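PDB 6EUD: ATP-dependent RNA helicase HrpB from Escherichia coli, which hydrolyses ATP to ADP and phosphate and is a DExH-box NTPase of the DEAH/RHA helicase group with single-stranded RNA binding activity. Local coordinates for residues Glu705-His709 with Ala719-His723; Pro752-Leu757 with Ile767-Leu771; Tyr779-Gln783 with Trp795-Pro799. All coordinates share one frame. Residue numbers count along the deposited sequence, not the author numbering.

All three contacts lie in the C-terminal region of HrpB and follow one another along the chain. Contacts 1 and 2 belong to the same mixed beta-sheet, and their centres are 14 Å apart. They touch directly: Arg721 NH2 forms a salt bridge of 2.3 Å with Glu756 OE1, and Ile720 CD1 packs 3.8 Å from Leu753 CD1. Contact 3 joins a helix to the segment after it. Its centre is 16 Å from that of contact 2 and 27 Å from that of contact 1. Its nearest atoms stay about 7 Å from contact 2 and about 18 Å from contact 1. All three lie away from the predicted ATP-binding site and the DEFH box.

Contact 1. Residues Glu705-His709 with Ala719-His723; sequences ELPAH and AIRYH
Residues 705-709 lead from helix 696-705 to strand 709-711. Residues 719-723 lie on strand 717-721 and run on past it. The touching parts run roughly antiparallel, 149° apart end to end. Leu706 is the first residue to leave helical phi/psi, at -129/67. Leu706 CB lies 3.6 Å from Tyr722 OH, and the leucine side chain also packs on helix 631-646. Pro707 is extended (-68/150). Pro707 O accepts a 2.7 Å hydrogen bond from Tyr722 OH, and this oxygen sits at the edge of the tyrosine ring, near its plane. Tyr722 has chi1 in the m well, with CA-to-CB toward the loop. Pro707 CG also packs 4.0 Å from Ile720 CD1; Ile720 is m, t. Ala708 turns to -71/-32. Ala708 O accepts a hydrogen bond from Ile720 N (2.9 Å, 161° at the hydrogen) and a CA-H...O contact from Ala719 CA (3.6 Å). His709 returns to extended angles and pairs with Ala719 as an antiparallel non-hydrogen-bonded pair, CA-CA 4.2 Å. Both side chains lie on one face of the sheet, with His709 CD2 3.9 Å from Ala719 CB. This is the open end of a beta hairpin at the edge of the sheet, where the chain enters from a helix. Two successive loop carbonyls are thus satisfied in different ways, Pro707 O by a tyrosine hydroxyl and Ala708 O by a strand amide.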
ATOM      1  N   GLU A 705       2.124  24.447  34.599  1.00 36.02           N
ATOM      2  CA  GLU A 705       0.796  24.139  34.090  1.00 36.26           C
ATOM      3  C   GLU A 705       0.266  22.807  34.595  1.00 33.94           C
ATOM      4  O   GLU A 705      -0.945  22.635  34.720  1.00 30.13           O
ATOM      5  CB  GLU A 705       0.792  24.150  32.563  1.00 39.97           C
ATOM      6  CG  GLU A 705       1.068  25.514  31.966  1.00 49.19           C
ATOM      7  CD  GLU A 705       0.218  26.612  32.601  1.00 60.51           C
ATOM      8  OE1 GLU A 705      -0.978  26.371  32.880  1.00 60.02           O
ATOM      9  OE2 GLU A 705       0.748  27.726  32.818  1.00 72.55           O
ATOM     10  N   LEU A 706       1.171  21.870  34.873  1.00 30.65           N
ATOM     11  CA  LEU A 706       0.796  20.603  35.498  1.00 30.31           C
ATOM     12  C   LEU A 706       1.685  20.366  36.706  1.00 33.10           C
ATOM     13  O   LEU A 706       2.493  19.442  36.713  1.00 30.07           O
ATOM     14  CB  LEU A 706       0.913  19.430  34.524  1.00 28.15           C
ATOM     15  CG  LEU A 706      -0.145  19.284  33.421  1.00 30.68           C
ATOM     16  CD1 LEU A 706       0.083  20.275  32.261  1.00 31.25           C
ATOM     17  CD2 LEU A 706      -0.147  17.848  32.891  1.00 30.83           C
ATOM     18  N   PRO A 707       1.522  21.205  37.734  1.00 34.87           N
ATOM     19  CA  PRO A 707       2.404  21.216  38.904  1.00 32.53           C
ATOM     20  C   PRO A 707       2.264  19.955  39.746  1.00 33.68           C
ATOM     21  O   PRO A 707       1.166  19.374  39.790  1.00 33.52           O
ATOM     22  CB  PRO A 707       1.919  22.442  39.689  1.00 27.17           C
ATOM     23  CG  PRO A 707       0.435  22.507  39.364  1.00 27.24           C
ATOM     24  CD  PRO A 707       0.345  22.093  37.909  1.00 26.78           C
ATOM     25  N   ALA A 708       3.344  19.548  40.415  1.00 32.11           N
ATOM     26  CA  ALA A 708       3.303  18.361  41.261  1.00 31.64           C
ATOM     27  C   ALA A 708       2.485  18.627  42.502  1.00 34.93           C
ATOM     28  O   ALA A 708       1.843  17.715  43.024  1.00 38.65           O
ATOM     29  CB  ALA A 708       4.719  17.900  41.647  1.00 30.17           C
ATOM     30  N   HIS A 709       2.522  19.875  42.977  1.00 38.72           N
ATOM     31  CA  HIS A 709       1.759  20.309  44.142  1.00 27.88           C
ATOM     32  C   HIS A 709       0.929  21.533  43.822  1.00 35.73           C
ATOM     33  O   HIS A 709       1.341  22.370  43.014  1.00 37.70           O
ATOM     34  CB  HIS A 709       2.679  20.634  45.317  1.00 28.60           C
ATOM     35  CG  HIS A 709       3.388  19.446  45.880  1.00 36.82           C
ATOM     36  ND1 HIS A 709       4.553  18.947  45.336  1.00 34.76           N
ATOM     37  CD2 HIS A 709       3.088  18.647  46.933  1.00 36.31           C
ATOM     38  CE1 HIS A 709       4.940  17.895  46.034  1.00 35.70           C
ATOM     39  NE2 HIS A 709       4.070  17.692  47.005  1.00 35.32           N
ATOM     40  N   ALA A 719      -0.300  17.669  47.195  1.00 30.25           N
ATOM     41  CA  ALA A 719       0.091  16.916  46.009  1.00 29.96           C
ATOM     42  C   ALA A 719      -1.094  16.695  45.085  1.00 31.48           C
ATOM     43  O   ALA A 719      -2.168  16.298  45.527  1.00 32.15           O
ATOM     44  CB  ALA A 719       0.692  15.578  46.404  1.00 28.64           C
ATOM     45  N   ILE A 720      -0.897  16.962  43.803  1.00 27.36           N
ATOM     46  CA  ILE A 720      -1.881  16.605  42.804  1.00 31.81           C
ATOM     47  C   ILE A 720      -1.607  15.176  42.314  1.00 31.34           C
ATOM     48  O   ILE A 720      -0.463  14.813  42.063  1.00 30.59           O
ATOM     49  CB  ILE A 720      -1.845  17.590  41.637  1.00 31.16           C
ATOM     50  CG1 ILE A 720      -2.230  18.999  42.121  1.00 33.11           C
ATOM     51  CG2 ILE A 720      -2.727  17.111  40.502  1.00 30.95           C
ATOM     52  CD1 ILE A 720      -2.274  20.044  40.998  1.00 27.21           C
ATOM     53  N   ARG A 721      -2.652  14.368  42.200  1.00 32.10           N
ATOM     54  CA  ARG A 721      -2.512  12.978  41.800  1.00 31.11           C
ATOM     55  C   ARG A 721      -2.922  12.839  40.338  1.00 34.38           C
ATOM     56  O   ARG A 721      -4.108  12.901  39.990  1.00 37.18           O
ATOM     57  CB  ARG A 721      -3.363  12.067  42.710  1.00 36.18           C
ATOM     58  CG  ARG A 721      -3.071  10.558  42.608  1.00 41.58           C
ATOM     59  CD  ARG A 721      -4.355   9.711  42.811  1.00 55.26           C
ATOM     60  NE  ARG A 721      -5.106  10.190  43.963  1.00 56.94           N
ATOM     61  CZ  ARG A 721      -6.431  10.175  44.073  1.00 56.28           C
ATOM     62  NH1 ARG A 721      -7.197   9.703  43.096  1.00 49.97           N
ATOM     63  NH2 ARG A 721      -6.988  10.655  45.171  1.00 59.13           N
ATOM     64  N   TYR A 722      -1.941  12.686  39.463  1.00 32.06           N
ATOM     65  CA  TYR A 722      -2.266  12.551  38.054  1.00 25.37           C
ATOM     66  C   TYR A 722      -2.529  11.099  37.710  1.00 26.91           C
ATOM     67  O   TYR A 722      -2.125  10.179  38.428  1.00 30.40           O
ATOM     68  CB  TYR A 722      -1.146  13.109  37.177  1.00 29.31           C
ATOM     69  CG  TYR A 722      -0.970  14.601  37.317  1.00 29.40           C
ATOM     70  CD1 TYR A 722      -1.649  15.482  36.489  1.00 29.81           C
ATOM     71  CD2 TYR A 722      -0.147  15.130  38.310  1.00 32.75           C
ATOM     72  CE1 TYR A 722      -1.490  16.850  36.631  1.00 29.00           C
ATOM     73  CE2 TYR A 722       0.023  16.480  38.449  1.00 29.57           C
ATOM     74  CZ  TYR A 722      -0.651  17.332  37.610  1.00 28.19           C
ATOM     75  OH  TYR A 722      -0.488  18.674  37.758  1.00 31.68           O
ATOM     76  N   HIS A 723      -3.220  10.916  36.600  1.00 26.93           N
ATOM     77  CA  HIS A 723      -3.638   9.614  36.154  1.00 29.79           C
ATOM     78  C   HIS A 723      -3.727   9.643  34.629  1.00 34.76           C
ATOM     79  O   HIS A 723      -3.999  10.700  34.039  1.00 34.14           O
ATOM     80  CB  HIS A 723      -4.973   9.244  36.788  1.00 31.98           C
ATOM     81  CG  HIS A 723      -5.371   7.824  36.567  1.00 38.10           C
ATOM     82  ND1 HIS A 723      -5.980   7.396  35.406  1.00 40.87           N
ATOM     83  CD2 HIS A 723      -5.248   6.728  37.355  1.00 38.23           C
ATOM     84  CE1 HIS A 723      -6.216   6.098  35.490  1.00 42.74           C
ATOM     85  NE2 HIS A 723      -5.786   5.669  36.660  1.00 40.50           N
TER

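Contact 2. Residues Pro752-Leu757 with Ile767-Leu771; sequences PLVLEL and ITRDL
Leu755 and Leu771 form the apolar centre, with Leu755 CD1 4.0 Å from Leu771 CB. Leu755 is m, t; Leu771 is t, p and starts helix 771-776. Leu757 CD1 adds contacts to Leu771 CD1 (4.4 Å) and Thr768 CG2 (4.0 Å). Residues 754-757 and 767-768 are extended and antiparallel, in the beta hairpin of strands 751-758 and 764-768; the chain leaves the strand at Arg769. Leu755 and Thr768 are a hydrogen-bonded pair, CA-CA 5.2 Å: Leu755 N donates to Thr768 O (2.6 Å), and Thr768 N donates to Leu755 O (3.0 Å). Glu756 and Ile767 are the adjacent non-hydrogen-bonded pair, CA-CA 4.7 Å, on the opposite face from Leu755 and Thr768. There Val754, with chi1 t, places CG1 3.6 Å from Ile767 CG2. Ile767 CA also gives a CA-H...O contact to Leu755 O, 3.4 Å. Strand 729-733 runs parallel on the other side of 751-758. The carboxylate of Glu756 pairs with Arg721 in a salt bridge. After the strand, Thr768 OG1 accepts from Asp770 N at 3.0 Å, an ST turn just before the helix. Arg769 (p, t, t) reaches along Pro752, with CD 4.1 Å from Pro752 CG. One water accepts from Arg769 NH1 and donates to Pro752 O, both at 2.7 Å.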
ATOM      1  N   PRO A 752     -10.312  21.449  35.669  1.00 34.02           N
ATOM      2  CA  PRO A 752     -10.524  21.611  37.113  1.00 33.74           C
ATOM      3  C   PRO A 752     -10.006  20.394  37.874  1.00 36.55           C
ATOM      4  O   PRO A 752     -10.107  19.266  37.383  1.00 40.62           O
ATOM      5  CB  PRO A 752     -12.045  21.764  37.233  1.00 34.11           C
ATOM      6  CG  PRO A 752     -12.594  21.025  36.008  1.00 35.47           C
ATOM      7  CD  PRO A 752     -11.544  21.109  34.932  1.00 34.46           C
ATOM      8  N   LEU A 753      -9.418  20.629  39.041  1.00 34.04           N
ATOM      9  CA  LEU A 753      -8.989  19.538  39.910  1.00 33.36           C
ATOM     10  C   LEU A 753     -10.183  18.864  40.573  1.00 31.63           C
ATOM     11  O   LEU A 753     -11.104  19.522  41.043  1.00 32.73           O
ATOM     12  CB  LEU A 753      -8.014  20.049  40.977  1.00 30.23           C
ATOM     13  CG  LEU A 753      -6.688  20.527  40.392  1.00 32.54           C
ATOM     14  CD1 LEU A 753      -5.847  21.094  41.478  1.00 31.99           C
ATOM     15  CD2 LEU A 753      -5.955  19.373  39.719  1.00 29.42           C
ATOM     16  N   VAL A 754     -10.183  17.545  40.602  1.00 33.03           N
ATOM     17  CA  VAL A 754     -11.206  16.869  41.375  1.00 33.36           C
ATOM     18  C   VAL A 754     -10.753  16.955  42.823  1.00 36.21           C
ATOM     19  O   VAL A 754      -9.689  16.446  43.165  1.00 34.61           O
ATOM     20  CB  VAL A 754     -11.425  15.394  40.945  1.00 35.12           C
ATOM     21  CG1 VAL A 754     -12.349  14.691  41.921  1.00 34.79           C
ATOM     22  CG2 VAL A 754     -11.985  15.314  39.523  1.00 33.26           C
ATOM     23  N   LEU A 755     -11.549  17.631  43.649  1.00 33.61           N
ATOM     24  CA  LEU A 755     -11.222  17.840  45.057  1.00 38.15           C
ATOM     25  C   LEU A 755     -11.770  16.707  45.896  1.00 38.93           C
ATOM     26  O   LEU A 755     -12.974  16.442  45.916  1.00 39.16           O
ATOM     27  CB  LEU A 755     -11.792  19.162  45.574  1.00 34.68           C
ATOM     28  CG  LEU A 755     -11.413  20.460  44.869  1.00 40.34           C
ATOM     29  CD1 LEU A 755     -12.006  21.656  45.623  1.00 35.36           C
ATOM     30  CD2 LEU A 755      -9.900  20.548  44.791  1.00 36.64           C
ATOM     31  N   GLU A 756     -10.880  16.025  46.590  1.00 41.11           N
ATOM     32  CA  GLU A 756     -11.325  15.047  47.556  1.00 41.19           C
ATOM     33  C   GLU A 756     -11.301  15.705  48.925  1.00 40.51           C
ATOM     34  O   GLU A 756     -10.285  15.736  49.614  1.00 44.41           O
ATOM     35  CB  GLU A 756     -10.461  13.801  47.459  1.00 44.18           C
ATOM     36  CG  GLU A 756     -10.631  13.112  46.081  1.00 65.48           C
ATOM     37  CD  GLU A 756      -9.551  12.069  45.776  1.00 64.92           C
ATOM     38  OE1 GLU A 756      -8.363  12.304  46.088  1.00 64.77           O
ATOM     39  OE2 GLU A 756      -9.891  10.995  45.237  1.00 65.63           O
ATOM     40  N   LEU A 757     -12.443  16.274  49.282  1.00 41.96           N
ATOM     41  CA  LEU A 757     -12.573  17.084  50.480  1.00 43.58           C
ATOM     42  C   LEU A 757     -12.677  16.220  51.718  1.00 46.26           C
ATOM     43  O   LEU A 757     -13.554  15.368  51.826  1.00 47.39           O
ATOM     44  CB  LEU A 757     -13.783  18.006  50.364  1.00 45.70           C
ATOM     45  CG  LEU A 757     -13.648  19.029  49.235  1.00 46.50           C
ATOM     46  CD1 LEU A 757     -14.852  19.960  49.145  1.00 46.72           C
ATOM     47  CD2 LEU A 757     -12.375  19.825  49.455  1.00 46.57           C
ATOM     48  N   ILE A 767     -16.505  14.362  47.189  1.00 44.85           N
ATOM     49  CA  ILE A 767     -15.702  14.425  45.990  1.00 43.94           C
ATOM     50  C   ILE A 767     -16.362  15.359  44.973  1.00 49.14           C
ATOM     51  O   ILE A 767     -17.478  15.108  44.507  1.00 51.22           O
ATOM     52  CB  ILE A 767     -15.517  13.046  45.382  1.00 45.36           C
ATOM     53  CG1 ILE A 767     -14.808  12.128  46.379  1.00 48.09           C
ATOM     54  CG2 ILE A 767     -14.741  13.138  44.085  1.00 42.29           C
ATOM     55  CD1 ILE A 767     -14.577  10.697  45.849  1.00 46.45           C
ATOM     56  N   THR A 768     -15.676  16.445  44.631  1.00 47.35           N
ATOM     57  CA  THR A 768     -16.264  17.433  43.743  1.00 43.34           C
ATOM     58  C   THR A 768     -15.215  18.126  42.876  1.00 42.55           C
ATOM     59  O   THR A 768     -14.037  18.247  43.248  1.00 37.00           O
ATOM     60  CB  THR A 768     -17.045  18.499  44.546  1.00 44.30           C
ATOM     61  OG1 THR A 768     -17.717  19.383  43.647  1.00 44.70           O
ATOM     62  CG2 THR A 768     -16.100  19.321  45.432  1.00 42.41           C
ATOM     63  N   ARG A 769     -15.640  18.566  41.700  1.00 43.99           N
ATOM     64  CA  ARG A 769     -14.786  19.432  40.911  1.00 43.61           C
ATOM     65  C   ARG A 769     -15.571  20.680  40.574  1.00 42.37           C
ATOM     66  O   ARG A 769     -15.185  21.453  39.703  1.00 41.13           O
ATOM     67  CB  ARG A 769     -14.270  18.733  39.650  1.00 44.00           C
ATOM     68  CG  ARG A 769     -15.320  18.341  38.662  1.00 42.54           C
ATOM     69  CD  ARG A 769     -14.664  17.783  37.425  1.00 41.88           C
ATOM     70  NE  ARG A 769     -15.665  17.357  36.449  1.00 44.66           N
ATOM     71  CZ  ARG A 769     -15.367  16.934  35.230  1.00 42.16           C
ATOM     72  NH1 ARG A 769     -14.096  16.887  34.844  1.00 34.99           N
ATOM     73  NH2 ARG A 769     -16.332  16.570  34.404  1.00 41.20           N
ATOM     74  N   ASP A 770     -16.678  20.864  41.287  1.00 44.38           N
ATOM     75  CA  ASP A 770     -17.451  22.092  41.216  1.00 47.92           C
ATOM     76  C   ASP A 770     -17.551  22.661  42.628  1.00 52.41           C
ATOM     77  O   ASP A 770     -18.634  22.664  43.228  1.00 56.94           O
ATOM     78  CB  ASP A 770     -18.849  21.847  40.637  1.00 55.11           C
ATOM     79  CG  ASP A 770     -18.822  21.081  39.323  1.00 63.22           C
ATOM     80  OD1 ASP A 770     -18.744  21.726  38.259  1.00 68.17           O
ATOM     81  OD2 ASP A 770     -18.912  19.836  39.345  1.00 66.50           O
ATOM     82  N   LEU A 771     -16.419  23.122  43.159  1.00 45.15           N
ATOM     83  CA  LEU A 771     -16.344  23.621  44.527  1.00 43.98           C
ATOM     84  C   LEU A 771     -17.419  24.658  44.827  1.00 50.81           C
ATOM     85  O   LEU A 771     -18.012  24.627  45.908  1.00 52.42           O
ATOM     86  CB  LEU A 771     -14.959  24.208  44.814  1.00 41.18           C
ATOM     87  CG  LEU A 771     -14.711  24.886  46.163  1.00 46.35           C
ATOM     88  CD1 LEU A 771     -14.873  23.933  47.356  1.00 44.95           C
ATOM     89  CD2 LEU A 771     -13.322  25.514  46.147  1.00 46.60           C
TER
HETATM   90  O   HOH W   1     -11.713  17.905  35.676  1.00 33.48           O

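Contact 3. Residues Tyr779-Gln783 with Trp795-Pro799; sequences YREVQ and WPDDP
This is a buried contact between a helix and the segment that follows it, in the C-terminal region of HrpB. Residues 779-783 form the first turn of helix 779-789. Residues 795-799 have no regular secondary structure and pass back along that turn. The nearest CA pairs are Gln783 with Trp795, 6.1 Å, and Tyr779 with Pro799, 8.9 Å, so the two run in opposite directions. The helix presents two side chains one turn apart, and Gln783 N donates to Tyr779 O at 2.7 Å. Tyr779 has chi1 t and chi2 79°, with CA-to-CB toward the loop. Tyr779 OH donates to Pro796 O at 2.6 Å, near the ring plane. One face of the Tyr779 ring takes a CH-pi contact from Pro799, whose CG lies 3.6 Å from the ring centroid and 17° off the normal. Trp775 of helix 771-776 meets Tyr779 edge-to-face and also packs on Pro799. Gln783 is extended (t, t). Gln783 NE2 donates to Trp795 O at 2.7 Å and to Asp797 OD1 at 3.0 Å. Gln783 CG packs 4.0 Å from Trp795 CB. The Trp795 backbone is extended (-114/90), and so is that of Pro796 (-71/149). Asp797 turns to -72/-21 with chi1 m. The Trp795 ring leads away from the turn, packs on Met786 and Lys787 later in the helix, and hydrogen-bonds through NE1 to Tyr790 O. Backbone oxygens of two consecutive loop residues, Trp795 and Pro796, are thus satisfied by side-chain donors of the helix, while proline-on-tyrosine packing adds an apolar CH-pi contact.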
ATOM      1  N   TYR A 779     -22.654  21.352  51.190  1.00 68.04           N
ATOM      2  CA  TYR A 779     -21.899  21.863  52.332  1.00 66.50           C
ATOM      3  C   TYR A 779     -22.764  22.048  53.579  1.00 71.41           C
ATOM      4  O   TYR A 779     -22.297  21.789  54.686  1.00 71.14           O
ATOM      5  CB  TYR A 779     -21.203  23.190  52.005  1.00 61.88           C
ATOM      6  CG  TYR A 779     -20.516  23.813  53.218  1.00 62.57           C
ATOM      7  CD1 TYR A 779     -19.271  23.354  53.660  1.00 60.79           C
ATOM      8  CD2 TYR A 779     -21.117  24.842  53.933  1.00 62.47           C
ATOM      9  CE1 TYR A 779     -18.647  23.917  54.772  1.00 57.09           C
ATOM     10  CE2 TYR A 779     -20.500  25.405  55.047  1.00 61.76           C
ATOM     11  CZ  TYR A 779     -19.268  24.943  55.459  1.00 60.13           C
ATOM     12  OH  TYR A 779     -18.668  25.513  56.570  1.00 63.37           O
ATOM     13  N   ARG A 780     -24.007  22.499  53.421  1.00 77.57           N
ATOM     14  CA  ARG A 780     -24.826  22.794  54.596  1.00 84.34           C
ATOM     15  C   ARG A 780     -25.140  21.518  55.370  1.00 82.20           C
ATOM     16  O   ARG A 780     -25.431  21.565  56.561  1.00 87.04           O
ATOM     17  CB  ARG A 780     -26.119  23.522  54.210  1.00 93.15           C
ATOM     18  CG  ARG A 780     -26.476  23.381  52.752  1.00101.58           C
ATOM     19  CD  ARG A 780     -27.940  23.671  52.454  1.00113.14           C
ATOM     20  NE  ARG A 780     -28.228  23.434  51.038  1.00110.94           N
ATOM     21  CZ  ARG A 780     -29.412  23.622  50.465  1.00113.09           C
ATOM     22  NH1 ARG A 780     -30.443  24.044  51.188  1.00115.08           N
ATOM     23  NH2 ARG A 780     -29.562  23.374  49.170  1.00111.84           N
ATOM     24  N   GLU A 781     -25.059  20.377  54.696  1.00 78.78           N
ATOM     25  CA  GLU A 781     -25.283  19.098  55.353  1.00 82.07           C
ATOM     26  C   GLU A 781     -23.983  18.543  55.935  1.00 82.14           C
ATOM     27  O   GLU A 781     -23.999  17.793  56.911  1.00 87.58           O
ATOM     28  CB  GLU A 781     -25.913  18.105  54.378  1.00 85.47           C
ATOM     29  CG  GLU A 781     -27.270  18.557  53.825  1.00 94.43           C
ATOM     30  CD  GLU A 781     -28.192  19.181  54.886  1.00100.65           C
ATOM     31  OE1 GLU A 781     -28.303  18.619  56.001  1.00103.28           O
ATOM     32  OE2 GLU A 781     -28.819  20.229  54.604  1.00100.44           O
ATOM     33  N   VAL A 782     -22.860  18.931  55.338  1.00 75.59           N
ATOM     34  CA  VAL A 782     -21.541  18.585  55.859  1.00 68.26           C
ATOM     35  C   VAL A 782     -21.188  19.458  57.074  1.00 70.02           C
ATOM     36  O   VAL A 782     -20.566  18.992  58.030  1.00 66.74           O
ATOM     37  CB  VAL A 782     -20.465  18.731  54.762  1.00 59.06           C
ATOM     38  CG1 VAL A 782     -19.070  18.392  55.303  1.00 56.55           C
ATOM     39  CG2 VAL A 782     -20.811  17.839  53.586  1.00 56.59           C
ATOM     40  N   GLN A 783     -21.620  20.717  57.037  1.00 73.54           N
ATOM     41  CA  GLN A 783     -21.373  21.670  58.111  1.00 74.17           C
ATOM     42  C   GLN A 783     -22.009  21.244  59.423  1.00 79.68           C
ATOM     43  O   GLN A 783     -21.474  21.512  60.496  1.00 82.11           O
ATOM     44  CB  GLN A 783     -21.899  23.051  57.728  1.00 73.77           C
ATOM     45  CG  GLN A 783     -21.678  24.106  58.796  1.00 75.65           C
ATOM     46  CD  GLN A 783     -22.352  25.419  58.471  1.00 79.29           C
ATOM     47  OE1 GLN A 783     -23.275  25.473  57.658  1.00 83.70           O
ATOM     48  NE2 GLN A 783     -21.868  26.496  59.078  1.00 80.18           N
ATOM     49  N   TRP A 795     -16.746  26.004  61.673  1.00 71.54           N
ATOM     50  CA  TRP A 795     -17.336  25.622  60.397  1.00 68.57           C
ATOM     51  C   TRP A 795     -18.320  26.694  59.952  1.00 73.17           C
ATOM     52  O   TRP A 795     -19.506  26.627  60.277  1.00 82.75           O
ATOM     53  CB  TRP A 795     -18.028  24.266  60.514  1.00 65.64           C
ATOM     54  CG  TRP A 795     -17.142  23.234  61.126  1.00 65.18           C
ATOM     55  CD1 TRP A 795     -17.135  22.828  62.429  1.00 65.21           C
ATOM     56  CD2 TRP A 795     -16.102  22.492  60.469  1.00 64.02           C
ATOM     57  NE1 TRP A 795     -16.171  21.865  62.621  1.00 66.48           N
ATOM     58  CE2 TRP A 795     -15.520  21.645  61.432  1.00 65.34           C
ATOM     59  CE3 TRP A 795     -15.616  22.457  59.159  1.00 62.28           C
ATOM     60  CZ2 TRP A 795     -14.475  20.771  61.125  1.00 62.73           C
ATOM     61  CZ3 TRP A 795     -14.579  21.585  58.859  1.00 60.49           C
ATOM     62  CH2 TRP A 795     -14.016  20.762  59.842  1.00 59.20           C
ATOM     63  N   PRO A 796     -17.830  27.688  59.199  1.00 70.80           N
ATOM     64  CA  PRO A 796     -18.559  28.917  58.849  1.00 72.62           C
ATOM     65  C   PRO A 796     -19.710  28.717  57.862  1.00 74.70           C
ATOM     66  O   PRO A 796     -19.653  27.841  56.993  1.00 75.61           O
ATOM     67  CB  PRO A 796     -17.475  29.788  58.220  1.00 69.75           C
ATOM     68  CG  PRO A 796     -16.535  28.801  57.611  1.00 67.44           C
ATOM     69  CD  PRO A 796     -16.511  27.624  58.547  1.00 66.51           C
ATOM     70  N   ASP A 797     -20.738  29.550  57.993  1.00 76.89           N
ATOM     71  CA  ASP A 797     -21.914  29.458  57.138  1.00 80.52           C
ATOM     72  C   ASP A 797     -21.589  29.942  55.720  1.00 77.92           C
ATOM     73  O   ASP A 797     -22.278  29.585  54.765  1.00 78.63           O
ATOM     74  CB  ASP A 797     -23.079  30.259  57.740  1.00 84.74           C
ATOM     75  CG  ASP A 797     -23.551  29.701  59.087  1.00 89.10           C
ATOM     76  OD1 ASP A 797     -24.048  28.554  59.144  1.00 87.97           O
ATOM     77  OD2 ASP A 797     -23.414  30.416  60.102  1.00 94.00           O
ATOM     78  N   ASP A 798     -20.530  30.736  55.578  1.00 75.42           N
ATOM     79  CA  ASP A 798     -20.099  31.206  54.256  1.00 74.09           C
ATOM     80  C   ASP A 798     -18.611  30.899  53.986  1.00 68.58           C
ATOM     81  O   ASP A 798     -17.779  31.810  53.918  1.00 64.29           O
ATOM     82  CB  ASP A 798     -20.361  32.707  54.121  1.00 80.43           C
ATOM     83  CG  ASP A 798     -20.481  33.154  52.678  1.00 88.48           C
ATOM     84  OD1 ASP A 798     -21.613  33.455  52.243  1.00 93.13           O
ATOM     85  OD2 ASP A 798     -19.450  33.205  51.977  1.00 90.97           O
ATOM     86  N   PRO A 799     -18.277  29.607  53.808  1.00 66.08           N
ATOM     87  CA  PRO A 799     -16.887  29.155  53.648  1.00 61.43           C
ATOM     88  C   PRO A 799     -16.186  29.745  52.426  1.00 58.81           C
ATOM     89  O   PRO A 799     -14.981  29.978  52.471  1.00 61.01           O
ATOM     90  CB  PRO A 799     -17.032  27.635  53.520  1.00 61.83           C
ATOM     91  CG  PRO A 799     -18.427  27.426  53.048  1.00 64.15           C
ATOM     92  CD  PRO A 799     -19.237  28.498  53.666  1.00 65.62           C
TER